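Local coordinates for class II aldolase/adducin N-terminal domain-containing protein (Thermoplasma acidophilum, PDB 3M4R) that is of unknown function but binds zinc through its class II aldolase/adducin-like N-terminal domain and, as a whole, is probably a short-chain dehydrogenase-type oxidoreductase, at residues M92-E95 / A96-D99; L168-E171 / V172-C175; I78-D81 / D82-A86; S63-L67 / G68-S72. All coordinates share one frame; numbering follows the deposited sequence.

Contact 1: M92-E95 / A96-D99; sequences MTDE and AMVD
The first turn of helix 94-103 is closed by an N-cap at T93 and, just outside it, by a hydrophobic staple between M92 and M97. T93 is the capping residue: its OG1 accepts from A96 N at 3.1 Å, with the N-H pointing well at the oxygen (162°). The torsion makes this possible, since chi1 of 70° tucks OG1 between the backbone N and the carbonyl carbon, facing back into the turn. The same residue grips the helix a second time through its carbonyl, where T93 O takes M97 N at 2.8 Å, and D94 O then receives V98 N as the regular helical pattern sets in. M92, a selenomethionine like M97, lies alongside this turn. Its CG rests on A96 CB at 3.7 Å, while its SE reaches the start of the M97 side chain, 4.3 Å from CB, so the residue before the cap packs on the helix as a staple does. The buried M97 side chain lies about 10 Å from the bound zinc. In the conformer described, D99 OD2 forms a salt bridge with K103, one turn further on. Helix 94-103 follows helix 80-85 in the chain, and M92 CE meets A86 CB of the preceding segment 82-86 at 4.3 Å.

Contact 2: L168-E171 / V172-C175; sequences LAKE and VMNC
L168 and V172 meet one turn apart on a partly buried helix, 166-175, that carries the chain from strand 156-159 to the parallel strand 182-185 in a beta-alpha-beta crossover. The backbone is regular alpha helix here, with V172 N donating to L168 O at 2.9 Å (163°) and M173 N to A169 O at 2.9 Å. The inner face belongs to L168, A169 and V172. V172 packs on L159, I183 and L185 of the two flanking strands and on L119 of helix 117-121, whereas L168 also touches H188, one of the zinc ligands, which places this turn of helix in the second shell of the metal site. The two apolar side chains cross at a slant, L168 CD1 lying 4.0 Å from V172 CG2. V172 CG2 stands beside the backbone N, anti to the carbonyl carbon, a setting that also brings it to 3.3 Å from L168 O. On another face K170 bends back through chi2 and chi3 and sends NZ to the carbonyl of A87. Its aliphatic part runs side by side with the selenomethionine M173, pointing the same way, and the two CE atoms, K170 CE and M173 CE, lie 3.9 Å apart.

Contact 3: I78-D81 / D82-A86; sequences IRMD and DALAA
Strand 75-79 runs straight into helix 80-85 between R79 and M80, and the carbonyls of R79, M80 and D81 accept the amides of A83, L84 and A85, four residues on. R79 is at the N-cap position, and its carbonyl O accepts from A83 N at 3.0 Å, almost straight at 169°. L84 N follows at 2.8 Å from M80 O, but the last of the three, A85 N to D81 O, is stretched to 3.2 Å and bent to 136°. The R79 side chain goes elsewhere: it is modelled in two conformers, and in the one described here NH1 makes a salt bridge with D49. On the way it lies alongside D82, the two pointing the same way, with R79 CD 3.7 Å from D82 OD2 and the guanidinium and carboxylate planes turned 43° apart; the nearest charged atoms do not meet. Trading D82 for an alanine would remove the carboxylate beside R79 CD and would probably leave that part of the arginine chain freer to turn, with D49 still its salt-bridge partner. On the buried flank I78 CG2 packs against A83 CB at 4.2 Å. M80, a selenomethionine bent at both chi2 and chi3, curls its tip over L84, and CE settles at the fork of the leucine, 3.6 Å from L84 CG and nearly as close to both methyls.

Contact 4: S63-L67 / G68-S72; sequences SGSNL and GTIDS
Among the backbone bonds, the one that matters here runs from I70 N to L67 O, closing a beta turn over L67-G68-T69-I70. It is weak, 3.4 Å long though fairly straight at 160°, and the torsions of G68 and T69 bring the turn close to type I. The turn lies in the loop that links strand 54-61 to its antiparallel neighbour 75-79.

A side-chain hydrogen bond braces the approach to the turn. S65 OG donates to N66 O at 2.7 Å, in the carbonyl plane and on a lone pair. What puts the hydroxyl there is a chi1 of 177°, which holds OG opposite its own backbone N and beside the carbonyl carbon, next to the peptide that follows.

The remaining approaches are looser. S65 OG faces the far side of the loop, 3.6 Å from I70 CA, and T69 OG1 is 3.7 Å from S65 OG. I70 sits astride two carbonyl oxygens: its CB is 3.5 Å from N66 O, and its CG2 is 3.5 Å from L67 O. A glycine in place of S65 would probably leave N66 O without its hydroxyl donor and open a gap beside I70.

L67 and I70 are the buried residues of 63-72, and both pack on S24 of helix 16-28 and on K61 of strand 54-61. K61 also donates to S65 O, and R25 of the same helix to I70 O, so the turn is held between that helix and the end of the strand.

Along the chain the four come in the order contact 4, contact 3, contact 1, contact 2, all within the class II aldolase/adducin domain. Contacts 4 and 3 lie at the two ends of edge strand 75-79: the loop 63-72 leads into it and helix 80-85 leaves it. Contact 1 follows on the next helix, its centre about 14 Å from that of contact 3, and the two touch. Contact 2 belongs to the crossover at the other end of the sheet, with its centre about 26 Å from that of contact 4 across the chain's middle. Contact 2 comes nearest the metal: the side chain of L168, beside the ligand H188, is about 6 Å from the zinc, those of M97 and L67 about 10 Å.

Contact 1: M92-E95 / A96-D99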
loop_
_atom_site.group_PDB
_atom_site.type_symbol
_atom_site.label_atom_id
_atom_site.label_comp_id
_atom_site.label_asym_id
_atom_site.label_seq_id
_atom_site.Cartn_x
_atom_site.Cartn_y
_atom_site.Cartn_z
HETATM N N MSE A 92 8.517 -0.125 17.685
HETATM C CA MSE A 92 7.705 1.029 17.948
HETATM C C MSE A 92 6.320 0.491 18.247
HETATM O O MSE A 92 5.787 -0.314 17.481
HETATM C CB MSE A 92 7.656 1.921 16.697
HETATM C CG MSE A 92 7.772 3.392 16.886
HETATM SE SE MSE A 92 7.829 4.159 15.080
HETATM C CE MSE A 92 9.717 4.502 15.025
ATOM N N THR A 93 5.735 0.910 19.350
ATOM C CA THR A 93 4.335 0.637 19.611
ATOM C C THR A 93 3.453 1.369 18.608
ATOM O O THR A 93 3.896 2.319 17.914
ATOM C CB THR A 93 3.950 1.077 21.063
ATOM O OG1 THR A 93 3.954 2.497 21.147
ATOM C CG2 THR A 93 4.917 0.522 22.088
ATOM N N ASP A 94 2.205 0.917 18.486
ATOM C CA ASP A 94 1.221 1.584 17.629
ATOM C C ASP A 94 1.084 3.074 17.939
ATOM O O ASP A 94 1.120 3.913 17.051
ATOM C CB ASP A 94 -0.152 0.945 17.787
ATOM C CG ASP A 94 -0.228 -0.460 17.199
ATOM O OD1 ASP A 94 0.709 -0.889 16.499
ATOM O OD2 ASP A 94 -1.222 -1.160 17.503
ATOM N N GLU A 95 0.924 3.366 19.221
ATOM C CA GLU A 95 0.873 4.714 19.749
ATOM C C GLU A 95 2.087 5.553 19.329
ATOM O O GLU A 95 1.928 6.671 18.846
ATOM C CB GLU A 95 0.822 4.652 21.274
ATOM C CG GLU A 95 0.329 5.919 21.918
ATOM C CD GLU A 95 0.501 5.931 23.438
ATOM O OE1 GLU A 95 0.819 4.879 24.060
ATOM O OE2 GLU A 95 0.317 7.020 24.009
ATOM N N ALA A 96 3.288 5.002 19.526
ATOM C CA ALA A 96 4.514 5.697 19.142
ATOM C C ALA A 96 4.558 5.915 17.632
ATOM O O ALA A 96 5.009 6.951 17.132
ATOM C CB ALA A 96 5.735 4.920 19.577
HETATM N N MSE A 97 4.129 4.898 16.901
HETATM C CA MSE A 97 4.054 4.993 15.472
HETATM C C MSE A 97 3.149 6.169 15.061
HETATM O O MSE A 97 3.532 7.008 14.213
HETATM C CB MSE A 97 3.564 3.628 14.936
HETATM C CG MSE A 97 3.857 3.405 13.563
HETATM SE SE MSE A 97 3.043 1.708 12.991
HETATM C CE MSE A 97 1.137 1.921 13.358
ATOM N N VAL A 98 1.978 6.290 15.696
ATOM C CA VAL A 98 1.059 7.370 15.338
ATOM C C VAL A 98 1.683 8.722 15.632
ATOM O O VAL A 98 1.581 9.646 14.831
ATOM C CB VAL A 98 -0.320 7.227 16.046
ATOM C CG1 VAL A 98 -1.129 8.519 16.031
ATOM C CG2 VAL A 98 -1.099 6.072 15.404
ATOM N N ASP A 99 2.307 8.847 16.803
ATOM C CA ASP A 99 2.983 10.081 17.165
ATOM C C ASP A 99 4.092 10.409 16.174
ATOM O O ASP A 99 4.267 11.558 15.789
ATOM C CB ASP A 99 3.615 9.981 18.543
ATOM C CG ASP A 99 4.056 11.325 19.054
ATOM O OD1 ASP A 99 3.230 12.266 19.020
ATOM O OD2 ASP A 99 5.232 11.444 19.430
#

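Contact 2: L168-E171 / V172-C175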
loop_
_atom_site.group_PDB
_atom_site.type_symbol
_atom_site.label_atom_id
_atom_site.label_comp_id
_atom_site.label_asym_id
_atom_site.label_seq_id
_atom_site.Cartn_x
_atom_site.Cartn_y
_atom_site.Cartn_z
ATOM N N LEU A 168 5.757 -5.445 11.167
ATOM C CA LEU A 168 5.324 -5.917 9.884
ATOM C C LEU A 168 6.032 -5.097 8.818
ATOM O O LEU A 168 6.623 -5.675 7.904
ATOM C CB LEU A 168 3.791 -5.827 9.755
ATOM C CG LEU A 168 3.264 -6.043 8.333
ATOM C CD1 LEU A 168 3.639 -7.474 7.884
ATOM C CD2 LEU A 168 1.717 -5.808 8.232
ATOM N N ALA A 169 6.045 -3.753 8.980
ATOM C CA ALA A 169 6.639 -2.889 7.991
ATOM C C ALA A 169 8.112 -3.150 7.815
ATOM O O ALA A 169 8.589 -3.146 6.687
ATOM C CB ALA A 169 6.352 -1.355 8.283
ATOM N N LYS A 170 8.820 -3.391 8.901
ATOM C CA LYS A 170 10.243 -3.770 8.849
ATOM C C LYS A 170 10.528 -5.093 8.091
ATOM O O LYS A 170 11.489 -5.219 7.327
ATOM C CB LYS A 170 10.725 -3.929 10.286
ATOM C CG LYS A 170 10.620 -2.609 11.077
ATOM C CD LYS A 170 11.929 -2.116 11.560
ATOM C CE LYS A 170 12.950 -1.851 10.457
ATOM N NZ LYS A 170 14.250 -1.807 11.161
ATOM N N GLU A 171 9.676 -6.077 8.304
ATOM C CA GLU A 171 9.780 -7.361 7.576
ATOM C C GLU A 171 9.477 -7.198 6.107
ATOM O O GLU A 171 10.128 -7.813 5.256
ATOM C CB GLU A 171 8.780 -8.332 8.132
ATOM C CG GLU A 171 9.210 -8.927 9.418
ATOM C CD GLU A 171 10.447 -9.810 9.262
ATOM O OE1 GLU A 171 10.438 -10.765 8.449
ATOM O OE2 GLU A 171 11.432 -9.514 9.956
ATOM N N VAL A 172 8.465 -6.379 5.817
ATOM C CA VAL A 172 8.127 -6.068 4.461
ATOM C C VAL A 172 9.332 -5.404 3.792
ATOM O O VAL A 172 9.751 -5.806 2.698
ATOM C CB VAL A 172 6.875 -5.189 4.398
ATOM C CG1 VAL A 172 6.752 -4.554 3.077
ATOM C CG2 VAL A 172 5.660 -5.995 4.781
HETATM N N MSE A 173 9.893 -4.403 4.464
HETATM C CA MSE A 173 11.058 -3.733 3.962
HETATM C C MSE A 173 12.154 -4.729 3.622
HETATM O O MSE A 173 12.740 -4.658 2.554
HETATM C CB MSE A 173 11.606 -2.756 5.010
HETATM C CG MSE A 173 12.743 -1.910 4.502
HETATM SE SE MSE A 173 13.305 -0.598 5.858
HETATM C CE MSE A 173 14.487 -1.721 6.882
ATOM N N ASN A 174 12.446 -5.629 4.550
ATOM C CA ASN A 174 13.568 -6.547 4.397
ATOM C C ASN A 174 13.319 -7.691 3.391
ATOM O O ASN A 174 14.272 -8.204 2.831
ATOM C CB ASN A 174 13.969 -7.132 5.746
ATOM C CG ASN A 174 14.496 -6.068 6.729
ATOM O OD1 ASN A 174 15.127 -5.051 6.341
ATOM N ND2 ASN A 174 14.240 -6.302 8.018
ATOM N N CYS A 175 12.066 -8.059 3.124
ATOM C CA CYS A 175 11.815 -9.164 2.202
ATOM C C CYS A 175 11.650 -8.663 0.776
ATOM O O CYS A 175 11.714 -9.432 -0.157
ATOM C CB CYS A 175 10.605 -9.974 2.638
ATOM S SG CYS A 175 10.858 -10.727 4.243
#

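Contact 3: I78-D81 / D82-A86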
loop_
_atom_site.group_PDB
_atom_site.type_symbol
_atom_site.label_atom_id
_atom_site.label_comp_id
_atom_site.label_asym_id
_atom_site.label_seq_id
_atom_site.Cartn_x
_atom_site.Cartn_y
_atom_site.Cartn_z
ATOM N N ILE A 78 3.527 12.974 4.031
ATOM C CA ILE A 78 4.515 12.562 5.035
ATOM C C ILE A 78 5.895 12.764 4.461
ATOM O O ILE A 78 6.190 12.365 3.321
ATOM C CB ILE A 78 4.300 11.061 5.456
ATOM C CG1 ILE A 78 2.884 10.851 6.013
ATOM C CG2 ILE A 78 5.366 10.549 6.475
ATOM C CD1 ILE A 78 2.530 11.595 7.340
ATOM N N ARG A 79 6.760 13.396 5.213
ATOM C CA ARG A 79 8.132 13.608 4.735
ATOM C C ARG A 79 8.828 12.266 4.622
ATOM O O ARG A 79 8.879 11.530 5.577
ATOM C CB ARG A 79 8.931 14.498 5.688
ATOM C CG ARG A 79 8.330 15.874 5.907
ATOM C CD ARG A 79 9.095 16.744 6.916
ATOM N NE ARG A 79 8.473 18.050 6.821
ATOM C CZ ARG A 79 8.882 19.045 6.051
ATOM N NH1 ARG A 79 10.014 18.967 5.356
ATOM N NH2 ARG A 79 8.164 20.150 6.027
HETATM N N MSE A 80 9.377 11.950 3.444
HETATM C CA MSE A 80 10.058 10.677 3.250
HETATM C C MSE A 80 11.352 10.633 4.034
HETATM O O MSE A 80 11.689 9.578 4.557
HETATM C CB MSE A 80 10.352 10.380 1.767
HETATM C CG MSE A 80 9.114 9.729 1.069
HETATM SE SE MSE A 80 8.696 7.917 1.685
HETATM C CE MSE A 80 10.348 7.140 1.000
ATOM N N ASP A 81 12.063 11.748 4.138
ATOM C CA ASP A 81 13.264 11.792 4.972
ATOM C C ASP A 81 12.951 11.293 6.379
ATOM O O ASP A 81 13.653 10.458 6.908
ATOM C CB ASP A 81 13.789 13.220 5.110
ATOM C CG ASP A 81 14.693 13.632 3.968
ATOM O OD1 ASP A 81 15.054 12.776 3.130
ATOM O OD2 ASP A 81 15.077 14.846 3.935
ATOM N N ASP A 82 11.853 11.784 6.949
ATOM C CA ASP A 82 11.403 11.391 8.291
ATOM C C ASP A 82 10.991 9.893 8.334
ATOM O O ASP A 82 11.392 9.134 9.203
ATOM C CB ASP A 82 10.214 12.225 8.706
ATOM C CG ASP A 82 10.572 13.658 9.093
ATOM O OD1 ASP A 82 11.728 14.085 8.851
ATOM O OD2 ASP A 82 9.678 14.330 9.681
ATOM N N ALA A 83 10.153 9.485 7.400
ATOM C CA ALA A 83 9.709 8.104 7.365
ATOM C C ALA A 83 10.868 7.136 7.173
ATOM O O ALA A 83 10.958 6.147 7.860
ATOM C CB ALA A 83 8.570 7.918 6.283
ATOM N N LEU A 84 11.800 7.423 6.282
ATOM C CA LEU A 84 12.863 6.474 6.018
ATOM C C LEU A 84 13.812 6.407 7.200
ATOM O O LEU A 84 14.512 5.396 7.401
ATOM C CB LEU A 84 13.655 6.868 4.753
ATOM C CG LEU A 84 13.032 6.534 3.386
ATOM C CD1 LEU A 84 13.903 7.091 2.227
ATOM C CD2 LEU A 84 12.807 5.019 3.226
ATOM N N ALA A 85 13.867 7.475 8.001
ATOM C CA ALA A 85 14.764 7.467 9.159
ATOM C C ALA A 85 14.258 6.509 10.202
ATOM O O ALA A 85 15.014 6.066 11.018
ATOM C CB ALA A 85 14.913 8.890 9.773
ATOM N N ALA A 86 12.969 6.185 10.161
ATOM C CA ALA A 86 12.348 5.242 11.115
ATOM C C ALA A 86 12.851 3.815 10.944
ATOM O O ALA A 86 12.728 2.997 11.868
ATOM C CB ALA A 86 10.773 5.250 10.948
#

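Contact 4: S63-L67 / G68-S72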
loop_
_atom_site.group_PDB
_atom_site.type_symbol
_atom_site.label_atom_id
_atom_site.label_comp_id
_atom_site.label_asym_id
_atom_site.label_seq_id
_atom_site.Cartn_x
_atom_site.Cartn_y
_atom_site.Cartn_z
ATOM N N SER A 63 -7.480 9.152 7.053
ATOM C CA SER A 63 -8.715 8.678 7.704
ATOM C C SER A 63 -9.958 9.444 7.278
ATOM O O SER A 63 -11.040 9.181 7.779
ATOM C CB SER A 63 -8.575 8.820 9.217
ATOM O OG SER A 63 -8.260 10.157 9.540
ATOM N N GLY A 64 -9.806 10.434 6.409
ATOM C CA GLY A 64 -10.936 11.271 6.004
ATOM C C GLY A 64 -11.882 10.669 4.939
ATOM O O GLY A 64 -12.879 11.292 4.617
ATOM N N SER A 65 -11.526 9.525 4.336
ATOM C CA SER A 65 -12.377 8.896 3.332
ATOM C C SER A 65 -12.017 7.429 3.123
ATOM O O SER A 65 -10.873 7.028 3.386
ATOM C CB SER A 65 -12.202 9.630 1.969
ATOM O OG SER A 65 -12.964 9.028 0.906
ATOM N N ASN A 66 -12.974 6.665 2.596
ATOM C CA ASN A 66 -12.681 5.329 2.125
ATOM C C ASN A 66 -12.023 5.490 0.741
ATOM O O ASN A 66 -12.081 6.565 0.141
ATOM C CB ASN A 66 -13.938 4.440 2.117
ATOM C CG ASN A 66 -14.389 4.030 3.542
ATOM O OD1 ASN A 66 -13.644 4.166 4.521
ATOM N ND2 ASN A 66 -15.589 3.500 3.642
ATOM N N LEU A 67 -11.342 4.451 0.284
ATOM C CA LEU A 67 -10.606 4.443 -0.987
ATOM C C LEU A 67 -11.511 4.684 -2.203
ATOM O O LEU A 67 -11.111 5.325 -3.180
ATOM C CB LEU A 67 -9.978 3.062 -1.184
ATOM C CG LEU A 67 -8.652 2.790 -0.471
ATOM C CD1 LEU A 67 -8.242 1.331 -0.697
ATOM C CD2 LEU A 67 -7.602 3.764 -1.008
ATOM N N GLY A 68 -12.707 4.140 -2.107
ATOM C CA GLY A 68 -13.675 4.077 -3.235
ATOM C C GLY A 68 -14.102 5.436 -3.788
ATOM O O GLY A 68 -14.288 5.583 -5.010
ATOM N N THR A 69 -14.220 6.420 -2.888
ATOM C CA THR A 69 -14.721 7.756 -3.200
ATOM C C THR A 69 -13.685 8.821 -2.826
ATOM O O THR A 69 -14.003 9.977 -2.634
ATOM C CB THR A 69 -16.068 8.008 -2.457
ATOM O OG1 THR A 69 -15.866 7.887 -1.056
ATOM C CG2 THR A 69 -17.099 6.986 -2.866
ATOM N N ILE A 70 -12.421 8.424 -2.785
ATOM C CA ILE A 70 -11.381 9.306 -2.305
ATOM C C ILE A 70 -11.149 10.450 -3.324
ATOM O O ILE A 70 -11.488 10.338 -4.511
ATOM C CB ILE A 70 -10.107 8.532 -2.005
ATOM C CG1 ILE A 70 -9.253 9.274 -0.942
ATOM C CG2 ILE A 70 -9.303 8.261 -3.297
ATOM C CD1 ILE A 70 -8.249 8.347 -0.272
ATOM N N ASP A 71 -10.642 11.560 -2.814
ATOM C CA ASP A 71 -10.180 12.670 -3.641
ATOM C C ASP A 71 -8.847 13.156 -3.095
ATOM O O ASP A 71 -8.257 12.499 -2.245
ATOM C CB ASP A 71 -11.250 13.782 -3.774
ATOM C CG ASP A 71 -11.485 14.551 -2.517
ATOM O OD1 ASP A 71 -10.669 14.520 -1.542
ATOM O OD2 ASP A 71 -12.530 15.248 -2.500
ATOM N N SER A 72 -8.340 14.261 -3.630
ATOM C CA SER A 72 -6.966 14.664 -3.299
ATOM C C SER A 72 -6.812 14.930 -1.814
ATOM O O SER A 72 -5.733 14.690 -1.258
ATOM C CB SER A 72 -6.527 15.903 -4.096
ATOM O OG SER A 72 -7.522 16.915 -4.092
#